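Local atomic coordinates of alpha-amylase (Eisenia fetida, PDB entry 6M4K), a protein that probably hydrolyses internal alpha-1,4-glucosidic linkages in starch and related polysaccharides, as a calcium- and chloride-dependent member of glycoside hydrolase family 13. Residues R54-T57 against Y61-W64; N75-S80 against V362-N367; Y177-E182 against L214-Q219; Q263-V268 against V281-G286; L333-G338 against S407-N412. All coordinates share one frame; numbering follows the deposited sequence. Where two conformers were deposited one is given.

How the contacts relate
The five contacts fall into two touching pairs and one outlier. Contacts 1 and 2 meet where Arg77 NH1 lies 2.9 Å from Tyr61 O, a probable hydrogen bond within the loop after strand 44-47; the same Arg77 then packs on Pro364 of 362-367. Contacts 4 and 5, on the other side of the chain's centre, join through Trp335 NE1 and Phe283 O, also 2.9 Å apart, and lead from the catalytic barrel to the C-terminal all-beta domain. The centres of contacts 1 and 5 are about 42 Å apart. Contact 3 stands alone at the surface, its nearest atoms about 14 Å from those of contacts 1 and 2; its Arg179 side chain comes within about 12 Å of the bound calcium.

Contact 1 (R54-T57 against Y61-W64); sequences RIVT and YPWW
With CG beside its backbone N (chi1 -49°), the Tyr61 ring is carried back toward Ile55 and Thr57, although the CB of Tyr61 itself points away from them. Trp64 has its CG between the backbone N and the carbonyl carbon (chi1 46°), which folds the indole back over Pro62, whose CG sits 3.6 Å above the centre of the Trp64 ring. Val56 fits beside this pair: its CB lies 3.7 Å from Pro62 CD, and its CG2 reaches Trp64 CZ3 at 3.9 Å. On the tyrosine, Ile55 CG2 comes up to the ring edge near its plane, 3.8 Å from Tyr61 CE1. Thr57 lies alongside, pointing the same way, with its CG2 3.7 Å from Tyr61 OH. One backbone bond closes the loop, Tyr61 N to Val56 O at 2.9 Å, bent to 146° at the hydrogen. A glycine at Tyr61 would probably leave the Ile55 and Thr57 methyls without their aromatic partner and open a gap beside them. A bond from C=O of one residue to N-H five positions on defines a pi-turn; this one lies in the long loop after barrel strand 44-47. The same loop brings Trp63 against His302 and Asp303, whose sequence matches conserved region IV of family 13, which lines the active-site cleft in relatives.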
# COMPACT_ATOMS: atom_id res chain seq x y z
N ARG A 54 10.08 -19.23 -3.31
CA ARG A 54 9.59 -20.58 -3.49
C ARG A 54 8.72 -20.66 -4.74
O ARG A 54 7.97 -19.73 -5.06
CB ARG A 54 8.77 -20.97 -2.27
CG ARG A 54 8.41 -22.46 -2.18
CD ARG A 54 7.71 -22.79 -0.87
NE ARG A 54 7.52 -24.24 -0.76
CZ ARG A 54 7.48 -24.91 0.39
NH1 ARG A 54 7.61 -24.27 1.55
NH2 ARG A 54 7.33 -26.23 0.40
N ILE A 55 8.82 -21.78 -5.45
CA ILE A 55 7.84 -22.13 -6.46
C ILE A 55 6.95 -23.19 -5.84
O ILE A 55 7.42 -24.26 -5.43
CB ILE A 55 8.51 -22.64 -7.75
CG1 ILE A 55 9.34 -21.53 -8.40
CG2 ILE A 55 7.44 -23.13 -8.73
CD1 ILE A 55 8.53 -20.31 -8.80
N VAL A 56 5.66 -22.88 -5.73
CA VAL A 56 4.67 -23.77 -5.15
C VAL A 56 3.77 -24.23 -6.29
O VAL A 56 3.19 -23.40 -7.00
CB VAL A 56 3.85 -23.07 -4.06
CG1 VAL A 56 2.71 -23.96 -3.60
CG2 VAL A 56 4.75 -22.67 -2.89
N THR A 57 3.67 -25.54 -6.47
CA THR A 57 2.81 -26.10 -7.50
C THR A 57 1.56 -26.76 -6.95
O THR A 57 0.63 -27.04 -7.73
CB THR A 57 3.59 -27.08 -8.40
OG1 THR A 57 4.23 -28.07 -7.59
CG2 THR A 57 4.65 -26.34 -9.19
N TYR A 61 0.90 -22.22 -8.29
CA TYR A 61 1.51 -20.90 -8.40
C TYR A 61 0.72 -19.82 -7.66
O TYR A 61 0.30 -18.83 -8.26
CB TYR A 61 1.74 -20.55 -9.87
CG TYR A 61 2.42 -21.70 -10.60
CD1 TYR A 61 3.78 -21.93 -10.44
CD2 TYR A 61 1.70 -22.57 -11.43
CE1 TYR A 61 4.42 -22.97 -11.10
CE2 TYR A 61 2.34 -23.62 -12.10
CZ TYR A 61 3.70 -23.80 -11.92
OH TYR A 61 4.35 -24.84 -12.57
N PRO A 62 0.50 -19.99 -6.36
CA PRO A 62 -0.24 -18.99 -5.59
C PRO A 62 0.55 -17.69 -5.44
O PRO A 62 1.77 -17.67 -5.56
CB PRO A 62 -0.41 -19.67 -4.22
CG PRO A 62 0.84 -20.50 -4.10
CD PRO A 62 1.09 -21.03 -5.50
N TRP A 63 -0.17 -16.60 -5.14
CA TRP A 63 0.55 -15.34 -4.91
C TRP A 63 1.50 -15.46 -3.72
O TRP A 63 2.59 -14.89 -3.74
CB TRP A 63 -0.42 -14.17 -4.69
CG TRP A 63 -1.25 -14.33 -3.48
CD1 TRP A 63 -2.46 -14.97 -3.39
CD2 TRP A 63 -0.94 -13.88 -2.16
NE1 TRP A 63 -2.92 -14.94 -2.10
CE2 TRP A 63 -2.00 -14.28 -1.32
CE3 TRP A 63 0.14 -13.19 -1.59
CZ2 TRP A 63 -2.02 -14.01 0.05
CZ3 TRP A 63 0.13 -12.93 -0.23
CH2 TRP A 63 -0.95 -13.33 0.57
N TRP A 64 1.12 -16.24 -2.71
CA TRP A 64 1.88 -16.24 -1.47
C TRP A 64 3.22 -16.96 -1.57
O TRP A 64 4.02 -16.87 -0.63
CB TRP A 64 1.05 -16.71 -0.28
CG TRP A 64 0.23 -17.94 -0.47
CD1 TRP A 64 -1.13 -17.99 -0.61
CD2 TRP A 64 0.68 -19.30 -0.48
NE1 TRP A 64 -1.55 -19.29 -0.71
CE2 TRP A 64 -0.46 -20.12 -0.64
CE3 TRP A 64 1.93 -19.91 -0.35
CZ2 TRP A 64 -0.39 -21.51 -0.69
CZ3 TRP A 64 2.00 -21.31 -0.42
CH2 TRP A 64 0.84 -22.08 -0.57

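Contact 2 (N75-S80 against V362-N367); sequences NSRSGS and VGPPTN. With SO4 (sulfate ion), chain E.
Two loops of the barrel domain, the one running from strand 44-47 to helix 81-93 and the one leading to helix 389-401, are joined where Arg77 lies flat on Pro364. The Arg77 side chain is extended, its CG anti to the backbone N (chi1 -175°), and reaches across between backbones whose nearest CA atoms, those of Arg77 and Pro364, are 10.1 Å apart. Its guanidinium presents one face to the proline ring: Pro364 CD is 3.5 Å from Arg77 NH1 and Pro364 CG 3.6 Å from Arg77 CZ. Thr366 takes the edge instead, with its CB in the guanidinium plane. A water bridges the segments, 2.7 Å from Arg77 NH2 and 2.8 Å from Pro364 O. Arg77 stands at the corner of a type I beta turn from Ser76 to Gly79, held by Gly79 N to Ser76 O at 3.0 Å, in the loop that ends at the N-cap Ser80. The rotation of the guanidinium is further fixed by Thr372 OG1, bonded to NE, and by Asp371 O, bonded to NH2; Asp371 O is also a partner of Thr366 OG1. With an alanine in place of Arg77, the Pro364 ring is likely to lose its flat cover, and Thr372 and the Asp371 carbonyl this donor. Beyond Thr366, in the conformer described, Asn367 ND2 reaches O4 of a sulfate ion at 2.8 Å, probably one from the crystallisation liquor, which Asp374 N also holds.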
# COMPACT_ATOMS: atom_id res chain seq x y z
N ASN A 75 15.94 -13.25 -9.62
CA ASN A 75 15.07 -13.81 -10.64
C ASN A 75 13.80 -14.30 -9.95
O ASN A 75 13.86 -15.18 -9.09
CB ASN A 75 15.78 -14.98 -11.33
CG ASN A 75 15.12 -15.39 -12.63
OD1 ASN A 75 14.33 -14.66 -13.22
ND2 ASN A 75 15.48 -16.58 -13.10
N SER A 76 12.66 -13.68 -10.29
CA SER A 76 11.39 -13.90 -9.61
C SER A 76 10.29 -14.09 -10.66
O SER A 76 10.51 -13.95 -11.87
CB SER A 76 11.03 -12.69 -8.74
OG SER A 76 10.68 -11.58 -9.56
N ARG A 77 9.08 -14.34 -10.17
CA ARG A 77 7.94 -14.46 -11.07
C ARG A 77 7.76 -13.21 -11.93
O ARG A 77 7.32 -13.30 -13.07
CB ARG A 77 6.67 -14.72 -10.27
CG ARG A 77 5.47 -14.99 -11.16
CD ARG A 77 4.22 -15.30 -10.37
NE ARG A 77 3.17 -15.75 -11.29
CZ ARG A 77 2.16 -16.53 -10.94
NH1 ARG A 77 1.99 -16.93 -9.69
NH2 ARG A 77 1.30 -16.95 -11.88
N SER A 78 8.09 -12.04 -11.40
CA SER A 78 7.92 -10.82 -12.18
C SER A 78 8.96 -10.62 -13.27
O SER A 78 8.76 -9.78 -14.15
CB SER A 78 7.93 -9.59 -11.28
OG SER A 78 6.73 -9.46 -10.54
N GLY A 79 10.06 -11.37 -13.24
CA GLY A 79 11.05 -11.26 -14.28
C GLY A 79 12.47 -11.43 -13.79
O GLY A 79 12.69 -11.71 -12.60
N SER A 80 13.42 -11.30 -14.71
CA SER A 80 14.82 -11.56 -14.44
C SER A 80 15.48 -10.34 -13.78
O SER A 80 14.91 -9.25 -13.70
CB SER A 80 15.55 -11.84 -15.75
OG SER A 80 15.52 -10.67 -16.53
N VAL A 362 -5.23 -17.85 -5.10
CA VAL A 362 -5.05 -17.78 -6.55
C VAL A 362 -4.09 -16.65 -6.89
O VAL A 362 -4.21 -15.52 -6.38
CB VAL A 362 -6.42 -17.62 -7.23
CG1 VAL A 362 -6.24 -17.30 -8.71
CG2 VAL A 362 -7.25 -18.91 -7.06
N GLY A 363 -3.11 -16.96 -7.73
CA GLY A 363 -2.13 -16.01 -8.19
C GLY A 363 -2.64 -15.10 -9.29
O GLY A 363 -3.82 -15.10 -9.66
N PRO A 364 -1.74 -14.29 -9.85
CA PRO A 364 -2.13 -13.30 -10.84
C PRO A 364 -2.60 -13.95 -12.13
O PRO A 364 -2.42 -15.16 -12.34
CB PRO A 364 -0.83 -12.52 -11.07
CG PRO A 364 0.23 -13.49 -10.75
CD PRO A 364 -0.29 -14.26 -9.59
N PRO A 365 -3.21 -13.16 -13.02
CA PRO A 365 -3.62 -13.67 -14.33
C PRO A 365 -2.47 -14.38 -15.03
O PRO A 365 -1.35 -13.87 -15.14
CB PRO A 365 -4.04 -12.40 -15.08
CG PRO A 365 -4.55 -11.48 -13.99
CD PRO A 365 -3.60 -11.74 -12.83
N THR A 366 -2.76 -15.59 -15.49
CA THR A 366 -1.72 -16.49 -15.95
C THR A 366 -2.27 -17.37 -17.06
O THR A 366 -3.47 -17.68 -17.09
CB THR A 366 -1.21 -17.37 -14.79
OG1 THR A 366 -0.14 -18.21 -15.23
CG2 THR A 366 -2.33 -18.25 -14.22
N ASN A 367 -1.42 -17.75 -17.98
CA ASN A 367 -1.84 -18.77 -18.92
C ASN A 367 -1.55 -20.16 -18.40
O ASN A 367 -1.93 -21.15 -19.04
CB ASN A 367 -1.22 -18.52 -20.29
CG ASN A 367 -1.78 -17.28 -20.95
OD1 ASN A 367 -2.95 -16.97 -20.79
ND2 ASN A 367 -0.93 -16.56 -21.68
S SO4 E . -0.41 -12.57 -22.66
O1 SO4 E . -1.74 -12.30 -22.13
O2 SO4 E . 0.63 -11.96 -21.82
O3 SO4 E . -0.32 -12.03 -24.01
O4 SO4 E . -0.19 -14.01 -22.70
O HOH W 1 -1.26 -17.39 -11.03

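Contact 3 (Y177-E182 against L214-Q219); sequences YVRDVE and LGRLNQ. With SO4 (sulfate ion), chain H.
A surface salt bridge fastens helix 176-192 to the turn after helix 207-214, with Asp180 gripped side-on by Arg216. Both nitrogens used by Arg216 meet the same oxygen: NE is 2.8 Å from Asp180 OD1 with an N-H...O angle of 162°, and NH2 is 3.1 Å from Asp180 OD1. The oxygen lies in the guanidinium plane. Seen from the carboxylate, NE comes nearly in line with the C-O bond, whereas NH2 arrives from above the carboxylate plane, 41° out of it. Arg179 supplies the floor, its CB 3.5 Å from Arg216 CZ and over the centre of one guanidinium face. Together with a hydrogen bond from Arg216 NH1 to Ala212 O, this fixes how the Arg216 group is turned. In the (beta/alpha)8 barrel the contact joins the helix preceding strand 196-199 to the connection that leads on to strand 232-235, where Leu214 to Leu217 form a type I beta turn. The Arg179 chain leads away, extended, to a sulfate ion probably from the crystallisation liquor: NH1 binds sulfate O4 at 2.9 Å in an almost straight bond, and NH2 binds O3 at 2.8 Å. Asp209 pairs with the same Arg179 NH2, and Gly173 O takes its NE.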
# COMPACT_ATOMS: atom_id res chain seq x y z
N TYR A 177 25.80 -12.71 11.05
CA TYR A 177 25.81 -13.20 9.68
C TYR A 177 24.49 -12.90 8.97
O TYR A 177 24.49 -12.46 7.82
CB TYR A 177 26.10 -14.70 9.68
CG TYR A 177 26.06 -15.30 8.30
CD1 TYR A 177 27.10 -15.10 7.41
CD2 TYR A 177 24.97 -16.05 7.88
CE1 TYR A 177 27.06 -15.64 6.15
CE2 TYR A 177 24.92 -16.58 6.62
CZ TYR A 177 25.97 -16.38 5.76
OH TYR A 177 25.94 -16.92 4.49
N VAL A 178 23.36 -13.14 9.64
CA VAL A 178 22.06 -12.85 9.04
C VAL A 178 21.94 -11.36 8.74
O VAL A 178 21.50 -10.97 7.65
CB VAL A 178 20.92 -13.36 9.94
CG1 VAL A 178 19.57 -12.89 9.42
CG2 VAL A 178 20.96 -14.89 10.01
N ARG A 179 22.36 -10.51 9.68
CA ARG A 179 22.30 -9.07 9.45
C ARG A 179 23.15 -8.66 8.26
O ARG A 179 22.73 -7.82 7.45
CB ARG A 179 22.77 -8.33 10.71
CG ARG A 179 21.89 -8.57 11.90
CD ARG A 179 22.53 -8.06 13.18
NE ARG A 179 21.58 -8.06 14.29
CZ ARG A 179 21.85 -7.53 15.48
NH1 ARG A 179 23.03 -6.97 15.70
NH2 ARG A 179 20.93 -7.55 16.43
N ASP A 180 24.35 -9.25 8.13
CA ASP A 180 25.23 -8.92 7.02
C ASP A 180 24.63 -9.37 5.69
O ASP A 180 24.69 -8.64 4.69
CB ASP A 180 26.59 -9.59 7.21
CG ASP A 180 27.44 -8.93 8.28
OD1 ASP A 180 27.11 -7.81 8.73
OD2 ASP A 180 28.45 -9.55 8.67
N VAL A 181 24.08 -10.58 5.66
CA VAL A 181 23.51 -11.13 4.43
C VAL A 181 22.31 -10.31 3.97
O VAL A 181 22.16 -9.99 2.78
CB VAL A 181 23.13 -12.61 4.64
CG1 VAL A 181 22.17 -13.07 3.58
CG2 VAL A 181 24.39 -13.47 4.64
N GLU A 182 21.43 -9.96 4.91
CA GLU A 182 20.23 -9.22 4.53
C GLU A 182 20.57 -7.79 4.11
O GLU A 182 19.99 -7.27 3.15
CB GLU A 182 19.20 -9.28 5.66
CG GLU A 182 18.69 -10.71 5.84
CD GLU A 182 17.52 -10.84 6.77
OE1 GLU A 182 17.46 -10.09 7.75
OE2 GLU A 182 16.66 -11.73 6.51
N LEU A 214 19.39 -1.89 9.28
CA LEU A 214 19.31 -0.58 8.64
C LEU A 214 20.61 0.20 8.79
O LEU A 214 20.98 0.96 7.89
CB LEU A 214 18.12 0.22 9.19
CG LEU A 214 16.74 -0.38 8.91
CD1 LEU A 214 15.63 0.56 9.41
CD2 LEU A 214 16.52 -0.73 7.45
N GLY A 215 21.31 0.02 9.92
CA GLY A 215 22.59 0.70 10.12
C GLY A 215 23.68 0.26 9.16
O GLY A 215 24.68 0.96 9.01
N ARG A 216 23.50 -0.89 8.50
CA ARG A 216 24.44 -1.38 7.50
C ARG A 216 24.14 -0.86 6.10
O ARG A 216 24.91 -1.12 5.18
CB ARG A 216 24.41 -2.91 7.47
CG ARG A 216 24.98 -3.59 8.70
CD ARG A 216 24.46 -5.02 8.77
NE ARG A 216 25.31 -5.91 9.58
CZ ARG A 216 25.33 -5.95 10.91
NH1 ARG A 216 24.56 -5.14 11.62
NH2 ARG A 216 26.14 -6.80 11.53
N LEU A 217 23.05 -0.12 5.92
CA LEU A 217 22.64 0.26 4.57
C LEU A 217 23.48 1.40 4.03
O LEU A 217 23.86 2.32 4.77
CB LEU A 217 21.17 0.67 4.55
CG LEU A 217 20.16 -0.44 4.84
CD1 LEU A 217 18.74 0.09 4.65
CD2 LEU A 217 20.40 -1.64 3.96
N ASN A 218 23.76 1.35 2.73
CA ASN A 218 24.34 2.45 2.00
C ASN A 218 23.27 3.47 1.64
O ASN A 218 22.07 3.17 1.60
CB ASN A 218 24.98 1.94 0.71
CG ASN A 218 26.08 0.93 0.96
OD1 ASN A 218 26.75 0.97 1.99
ND2 ASN A 218 26.26 0.02 0.02
N GLN A 219 23.71 4.70 1.37
CA GLN A 219 22.77 5.74 0.98
C GLN A 219 22.37 5.59 -0.49
O GLN A 219 22.95 4.82 -1.25
CB GLN A 219 23.33 7.12 1.32
CG GLN A 219 23.42 7.27 2.85
CD GLN A 219 23.77 8.66 3.32
OE1 GLN A 219 24.77 9.24 2.90
NE2 GLN A 219 22.95 9.19 4.22
S SO4 H . 22.68 -5.78 19.19
O1 SO4 H . 23.22 -5.74 20.55
O2 SO4 H . 21.86 -4.59 18.96
O3 SO4 H . 21.87 -6.98 19.02
O4 SO4 H . 23.79 -5.80 18.23

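Contact 4 (Q263-V268 against V281-G286); sequences QNLGNV and VNFGEG
Phe283 leaves its loop with CB directed at helix 259-270, and CG anti to the backbone N (chi1 -179°) stretches the ring straight across to Leu265 and Asn264. CD1 is the first ring atom to arrive, 4.1 Å from Leu265 CD2. Next comes CE1, which has Leu265 CD2 over it at 3.8 Å and Asn264 CB at 4.1 Å; the asparagine carbon lies at the ring edge, near its plane. At the tip, CZ packs 3.7 Å from Leu265 CG, and CE2 meets Leu265 CD1 at 4.1 Å. The branched end of the leucine therefore lies against one face of the ring, over its outer half, and its CD2 makes a CH-pi contact, 3.9 Å from the Phe283 ring centroid and 14° off the ring normal. Trp287 adds an edge-to-face ring contact and His261 a further aromatic neighbour, while the polar end of Asn264 is occupied by Gln289. The contact secures the loop that follows helix 259-270 against that helix, before the chain enters barrel strand 295-297. No hydrogen bond crosses between the segments: cohesion here rests on dispersion and on a methyl group set over the pi face, as suits a buried, apolar site.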
# COMPACT_ATOMS: atom_id res chain seq x y z
N GLN A 263 -9.14 0.09 8.55
CA GLN A 263 -10.19 -0.49 9.38
C GLN A 263 -11.23 0.57 9.72
O GLN A 263 -12.44 0.34 9.59
CB GLN A 263 -9.58 -1.08 10.65
CG GLN A 263 -8.87 -2.40 10.44
CD GLN A 263 -9.83 -3.58 10.37
OE1 GLN A 263 -10.83 -3.62 11.09
NE2 GLN A 263 -9.54 -4.53 9.51
N ASN A 264 -10.76 1.74 10.17
CA ASN A 264 -11.67 2.80 10.59
C ASN A 264 -12.44 3.38 9.41
O ASN A 264 -13.66 3.53 9.48
CB ASN A 264 -10.91 3.90 11.35
CG ASN A 264 -10.46 3.45 12.75
OD1 ASN A 264 -9.42 3.87 13.26
ND2 ASN A 264 -11.26 2.61 13.38
N LEU A 265 -11.75 3.72 8.32
CA LEU A 265 -12.45 4.25 7.16
C LEU A 265 -13.41 3.23 6.56
O LEU A 265 -14.50 3.59 6.10
CB LEU A 265 -11.45 4.77 6.11
CG LEU A 265 -10.63 5.98 6.55
CD1 LEU A 265 -9.70 6.43 5.44
CD2 LEU A 265 -11.53 7.14 6.98
N GLY A 266 -13.01 1.96 6.56
CA GLY A 266 -13.91 0.92 6.08
C GLY A 266 -15.19 0.85 6.91
O GLY A 266 -16.30 0.86 6.37
N ASN A 267 -15.04 0.81 8.23
CA ASN A 267 -16.22 0.79 9.09
C ASN A 267 -17.08 2.03 8.90
O ASN A 267 -18.31 1.94 8.91
CB ASN A 267 -15.78 0.63 10.55
CG ASN A 267 -15.46 -0.80 10.91
OD1 ASN A 267 -16.04 -1.73 10.34
ND2 ASN A 267 -14.55 -1.00 11.86
N VAL A 268 -16.45 3.20 8.76
CA VAL A 268 -17.22 4.44 8.64
C VAL A 268 -18.01 4.46 7.34
O VAL A 268 -19.22 4.71 7.34
CB VAL A 268 -16.31 5.67 8.79
CG1 VAL A 268 -17.08 6.93 8.39
CG2 VAL A 268 -15.80 5.79 10.23
N VAL A 281 -14.59 14.18 11.29
CA VAL A 281 -14.17 15.56 11.52
C VAL A 281 -12.76 15.64 12.12
O VAL A 281 -12.01 16.58 11.83
CB VAL A 281 -15.23 16.30 12.37
CG1 VAL A 281 -15.37 15.67 13.75
CG2 VAL A 281 -14.91 17.79 12.49
N ASN A 282 -12.39 14.67 12.95
CA ASN A 282 -11.08 14.66 13.60
C ASN A 282 -10.27 13.43 13.21
O ASN A 282 -9.40 12.97 13.97
CB ASN A 282 -11.25 14.71 15.12
CG ASN A 282 -11.89 13.45 15.68
OD1 ASN A 282 -12.62 12.74 14.97
ND2 ASN A 282 -11.60 13.15 16.94
N PHE A 283 -10.52 12.87 12.03
CA PHE A 283 -9.85 11.64 11.64
C PHE A 283 -8.33 11.82 11.59
O PHE A 283 -7.82 12.84 11.13
CB PHE A 283 -10.34 11.17 10.28
CG PHE A 283 -9.69 9.89 9.86
CD1 PHE A 283 -10.01 8.70 10.49
CD2 PHE A 283 -8.71 9.88 8.88
CE1 PHE A 283 -9.39 7.51 10.13
CE2 PHE A 283 -8.08 8.69 8.52
CZ PHE A 283 -8.43 7.52 9.15
N GLY A 284 -7.63 10.80 12.06
CA GLY A 284 -6.18 10.79 12.03
C GLY A 284 -5.65 10.29 13.34
O GLY A 284 -6.21 9.38 13.95
N GLU A 285 -4.56 10.93 13.80
CA GLU A 285 -3.91 10.51 15.04
C GLU A 285 -4.88 10.47 16.21
O GLU A 285 -4.77 9.60 17.08
CB GLU A 285 -2.73 11.44 15.33
CG GLU A 285 -1.86 11.01 16.51
CD GLU A 285 -0.66 11.91 16.72
OE1 GLU A 285 -0.44 12.84 15.91
OE2 GLU A 285 0.09 11.68 17.70
N GLY A 286 -5.85 11.39 16.24
CA GLY A 286 -6.79 11.47 17.35
C GLY A 286 -7.75 10.29 17.45
O GLY A 286 -8.41 10.13 18.48

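Contact 5 (L333-G338 against S407-N412); sequences LAWDYG and SNWWDN. With SO4 (sulfate ion), chain I.
Trp335 and Trp409 meet rim to rim, neither indole lying over the face of the other. Their six-membered rings have centroids 5.9 Å apart and planes inclined at 76°, and the two side chains cross at about a right angle. Touching is confined to the outer corners: Trp335 CZ3 is 3.7 Å from Trp409 CZ3, and Trp335 CH2 is 3.8 Å from that same Trp409 CZ3. Each residue has CG anti to its backbone N (chi1 172° in Trp409), a setting that extends the indoles toward one another across more than 10 Å of backbone separation. The polar edges are anchored separately. In the conformer described, Asp411 OD2 accepts from Trp409 NE1 at 3.0 Å, nearly in the indole plane and through its anti lone pair; Trp335 NE1 is bonded to Phe283 O. At the corner before the strand, Asn408 N holds sulfate O3 at 2.7 Å, the ion probably coming from the crystallisation liquor. Trp335, the first residue beyond helix 322-334, stacks on Phe331 and meets Phe419 of strand 416-421 edge-to-face. Trp409 lies on strand 409-411, antiparallel to that strand, and rests on its Ile417, so the pair bridges the catalytic barrel and the C-terminal beta domain.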
# COMPACT_ATOMS: atom_id res chain seq x y z
N LEU A 333 -7.48 10.64 0.09
CA LEU A 333 -6.64 11.47 -0.78
C LEU A 333 -6.88 12.95 -0.55
O LEU A 333 -5.96 13.75 -0.73
CB LEU A 333 -6.90 11.11 -2.24
CG LEU A 333 -6.22 9.81 -2.69
CD1 LEU A 333 -6.79 9.34 -4.02
CD2 LEU A 333 -4.71 10.02 -2.81
N ALA A 334 -8.10 13.34 -0.19
CA ALA A 334 -8.40 14.74 0.06
C ALA A 334 -7.97 15.19 1.44
O ALA A 334 -7.78 16.40 1.65
CB ALA A 334 -9.91 14.98 -0.07
N TRP A 335 -7.84 14.28 2.39
CA TRP A 335 -7.45 14.58 3.76
C TRP A 335 -5.95 14.83 3.81
O TRP A 335 -5.24 14.76 2.81
CB TRP A 335 -7.85 13.42 4.67
CG TRP A 335 -8.10 13.72 6.12
CD1 TRP A 335 -7.45 13.18 7.20
CD2 TRP A 335 -9.12 14.57 6.66
NE1 TRP A 335 -7.99 13.65 8.37
CE2 TRP A 335 -9.02 14.50 8.07
CE3 TRP A 335 -10.11 15.38 6.09
CZ2 TRP A 335 -9.87 15.22 8.91
CZ3 TRP A 335 -10.96 16.08 6.92
CH2 TRP A 335 -10.83 16.00 8.32
N ASP A 336 -5.45 15.17 5.00
CA ASP A 336 -4.01 15.33 5.22
C ASP A 336 -3.64 14.43 6.39
O ASP A 336 -3.75 14.82 7.55
CB ASP A 336 -3.66 16.79 5.50
CG ASP A 336 -2.16 17.00 5.62
OD1 ASP A 336 -1.39 16.10 5.23
OD2 ASP A 336 -1.75 18.07 6.10
N TYR A 337 -3.23 13.21 6.06
CA TYR A 337 -2.86 12.23 7.07
C TYR A 337 -2.15 11.06 6.41
O TYR A 337 -2.75 10.26 5.67
CB TYR A 337 -4.08 11.71 7.84
CG TYR A 337 -3.72 10.62 8.84
CD1 TYR A 337 -3.07 10.94 10.03
CD2 TYR A 337 -4.00 9.29 8.57
CE1 TYR A 337 -2.72 9.95 10.94
CE2 TYR A 337 -3.65 8.30 9.47
CZ TYR A 337 -3.00 8.62 10.64
OH TYR A 337 -2.68 7.61 11.51
N GLY A 338 -0.85 10.94 6.66
CA GLY A 338 -0.09 9.79 6.25
C GLY A 338 0.41 9.87 4.82
O GLY A 338 -0.02 10.69 4.01
N SER A 407 -9.98 22.88 5.91
CA SER A 407 -10.70 24.10 6.24
C SER A 407 -12.15 23.96 5.82
O SER A 407 -12.52 23.07 5.06
CB SER A 407 -10.05 25.33 5.59
OG SER A 407 -9.91 25.15 4.20
N ASN A 408 -12.98 24.85 6.37
CA ASN A 408 -14.38 24.92 5.98
C ASN A 408 -15.09 23.58 6.10
O ASN A 408 -15.87 23.18 5.24
CB ASN A 408 -14.53 25.50 4.57
CG ASN A 408 -14.14 26.96 4.51
OD1 ASN A 408 -14.72 27.79 5.20
ND2 ASN A 408 -13.11 27.28 3.72
N TRP A 409 -14.81 22.87 7.19
CA TRP A 409 -15.48 21.60 7.44
C TRP A 409 -16.97 21.83 7.65
O TRP A 409 -17.39 22.76 8.34
CB TRP A 409 -14.90 20.90 8.67
CG TRP A 409 -15.70 19.69 9.06
CD1 TRP A 409 -16.83 19.68 9.84
CD2 TRP A 409 -15.48 18.33 8.66
NE1 TRP A 409 -17.30 18.40 9.96
CE2 TRP A 409 -16.50 17.55 9.24
CE3 TRP A 409 -14.51 17.70 7.87
CZ2 TRP A 409 -16.58 16.18 9.06
CZ3 TRP A 409 -14.59 16.33 7.70
CH2 TRP A 409 -15.62 15.59 8.29
N TRP A 410 -17.77 20.96 7.05
CA TRP A 410 -19.21 20.92 7.28
C TRP A 410 -19.64 19.47 7.36
O TRP A 410 -19.05 18.59 6.73
CB TRP A 410 -19.94 21.63 6.13
CG TRP A 410 -21.43 21.46 6.12
CD1 TRP A 410 -22.35 22.30 6.70
CD2 TRP A 410 -22.17 20.42 5.50
NE1 TRP A 410 -23.62 21.82 6.47
CE2 TRP A 410 -23.54 20.67 5.73
CE3 TRP A 410 -21.82 19.28 4.76
CZ2 TRP A 410 -24.54 19.83 5.27
CZ3 TRP A 410 -22.81 18.45 4.29
CH2 TRP A 410 -24.17 18.73 4.55
N ASP A 411 -20.73 19.21 8.10
CA ASP A 411 -21.37 17.90 8.01
C ASP A 411 -22.87 17.99 8.32
O ASP A 411 -23.35 18.99 8.86
CB ASP A 411 -20.67 16.83 8.88
CG ASP A 411 -20.87 17.05 10.37
OD1 ASP A 411 -21.97 16.76 10.87
OD2 ASP A 411 -19.91 17.48 11.04
N ASN A 412 -23.61 16.94 7.95
CA ASN A 412 -25.05 16.88 8.22
C ASN A 412 -25.38 16.19 9.55
O ASN A 412 -26.50 15.66 9.72
CB ASN A 412 -25.83 16.30 7.02
CG ASN A 412 -25.82 14.77 6.95
OD1 ASN A 412 -24.96 14.10 7.51
ND2 ASN A 412 -26.78 14.22 6.22
S SO4 I . -11.83 27.07 9.02
O1 SO4 I . -11.00 28.21 9.38
O2 SO4 I . -13.16 27.24 9.61
O3 SO4 I . -11.93 27.01 7.57
O4 SO4 I . -11.22 25.85 9.53